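Local atomic coordinates of MexT protein (Pseudomonas aeruginosa, PDB entry 6L33), a protein that activates transcription of the MexEF-OprN efflux pump as a LysR-type regulator that probably binds DNA, its regulatory domain being the part described here. Residues D17-F20 / G21-P25. Sequence-based numbering, arbitrary orientation.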
loop_
_atom_site.group_PDB
_atom_site.type_symbol
_atom_site.label_atom_id
_atom_site.label_comp_id
_atom_site.label_asym_id
_atom_site.label_seq_id
_atom_site.Cartn_x
_atom_site.Cartn_y
_atom_site.Cartn_z
ATOM N N ASP B 17 -7.954 0.941 -1.067
ATOM C CA ASP B 17 -8.986 0.423 -1.959
ATOM C C ASP B 17 -9.679 1.546 -2.724
ATOM O O ASP B 17 -9.938 1.411 -3.925
ATOM C CB ASP B 17 -10.003 -0.408 -1.172
ATOM C CG ASP B 17 -10.547 0.323 0.044
ATOM O OD1 ASP B 17 -10.059 1.432 0.343
ATOM O OD2 ASP B 17 -11.462 -0.216 0.703
ATOM N N VAL B 18 -9.968 2.665 -2.051
ATOM C CA VAL B 18 -10.611 3.803 -2.706
ATOM C C VAL B 18 -9.758 4.326 -3.852
ATOM O O VAL B 18 -10.284 4.778 -4.877
ATOM C CB VAL B 18 -10.902 4.911 -1.670
ATOM C CG1 VAL B 18 -11.402 6.180 -2.355
ATOM C CG2 VAL B 18 -11.906 4.426 -0.640
ATOM N N GLU B 19 -8.433 4.253 -3.709
ATOM C CA GLU B 19 -7.526 4.776 -4.725
ATOM C C GLU B 19 -7.744 4.123 -6.087
ATOM O O GLU B 19 -7.545 4.770 -7.122
ATOM C CB GLU B 19 -6.082 4.583 -4.257
ATOM C CG GLU B 19 -5.029 4.945 -5.277
ATOM C CD GLU B 19 -3.727 5.368 -4.632
ATOM O OE1 GLU B 19 -2.708 5.468 -5.350
ATOM O OE2 GLU B 19 -3.724 5.599 -3.405
ATOM N N PHE B 20 -8.163 2.856 -6.116
ATOM C CA PHE B 20 -8.306 2.155 -7.388
ATOM C C PHE B 20 -9.421 2.756 -8.237
ATOM O O PHE B 20 -9.245 2.986 -9.438
ATOM C CB PHE B 20 -8.560 0.668 -7.143
ATOM C CG PHE B 20 -7.330 -0.095 -6.751
ATOM C CD1 PHE B 20 -6.445 -0.552 -7.714
ATOM C CD2 PHE B 20 -7.057 -0.351 -5.419
ATOM C CE1 PHE B 20 -5.309 -1.253 -7.354
ATOM C CE2 PHE B 20 -5.924 -1.049 -5.053
ATOM C CZ PHE B 20 -5.048 -1.503 -6.021
ATOM N N GLY B 21 -10.577 3.016 -7.632
ATOM C CA GLY B 21 -11.714 3.513 -8.380
ATOM C C GLY B 21 -11.769 5.020 -8.518
ATOM O O GLY B 21 -12.161 5.536 -9.568
ATOM N N LEU B 22 -11.371 5.740 -7.466
ATOM C CA LEU B 22 -11.534 7.190 -7.445
ATOM C C LEU B 22 -10.466 7.897 -8.273
ATOM O O LEU B 22 -10.769 8.858 -8.990
ATOM C CB LEU B 22 -11.500 7.692 -5.999
ATOM C CG LEU B 22 -11.740 9.175 -5.689
ATOM C CD1 LEU B 22 -12.389 9.311 -4.322
ATOM C CD2 LEU B 22 -10.452 9.984 -5.735
ATOM N N LEU B 23 -9.219 7.439 -8.181
ATOM C CA LEU B 23 -8.098 8.194 -8.738
ATOM C C LEU B 23 -8.147 8.336 -10.257
ATOM O O LEU B 23 -7.969 9.464 -10.747
ATOM C CB LEU B 23 -6.783 7.560 -8.269
ATOM C CG LEU B 23 -5.566 8.446 -7.992
ATOM C CD1 LEU B 23 -4.436 7.639 -7.401
ATOM C CD2 LEU B 23 -5.095 9.095 -9.253
ATOM N N PRO B 24 -8.353 7.281 -11.052
ATOM C CA PRO B 24 -8.251 7.431 -12.519
ATOM C C PRO B 24 -9.244 8.442 -13.076
ATOM O O PRO B 24 -8.833 9.345 -13.820
ATOM C CB PRO B 24 -8.516 6.011 -13.044
ATOM C CG PRO B 24 -8.082 5.131 -11.932
ATOM C CD PRO B 24 -8.469 5.859 -10.673
ATOM N N PRO B 25 -10.547 8.354 -12.759
ATOM C CA PRO B 25 -11.455 9.387 -13.283
ATOM C C PRO B 25 -11.188 10.760 -12.697
ATOM O O PRO B 25 -11.383 11.766 -13.390
ATOM C CB PRO B 25 -12.845 8.868 -12.895
ATOM C CG PRO B 25 -12.606 8.055 -11.694
ATOM C CD PRO B 25 -11.293 7.376 -11.941
#
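Leu22 N points back one turn to Val18 O, a 3.0 Å hydrogen bond that is nearly straight at 165°. The same oxygen also takes a weak, strongly bent bond from Gly21 N at 3.3 Å, a three-residue step beside the regular four-residue one. One residue on, Leu23 N reaches Glu19 O in a weak bond of 3.3 Å. There the series breaks, since Pro24 and Pro25 have no N-H to give. Where the next N-H of the series would come, Phe20 O faces the ring of Pro24, with CD at 3.2 Å, and the helix kinks here. Side chains follow the same spacing. Val18 and Leu22, one turn apart, run abreast from the same side of the helix; with Val18 CG1 anti to the backbone N (chi1 173°), this methyl comes within 3.8 Å of Leu22 CD1. This is the first part of helix 18-33, the crossover of a right-handed beta-alpha-beta unit between the parallel strands 9-14 and 38-43, in the periplasmic-binding-protein-like regulatory domain of a LysR-type regulator. Asp17 is buried, and its carboxylate is well supplied: OD1 accepts a weak bond from Val18 N at 2.7 Å and is also hydrogen-bonded to Ser15 OG, while OD2 is paired with Tyr64 OH. Asp17 O in turn accepts Phe20 N at 3.2 Å, and the edge of the Phe20 ring meets that same oxygen in plane. Glu19 stretches out beside Leu23, whose CD1 lies 3.5 Å from Glu19 CG and as near to the carboxylate oxygen OE1, a van der Waals contact that follows the acid's chain from CG outward. Gln136 of the second subunit packs on Glu19 and Phe20, and Leu143 of that subunit on Leu23.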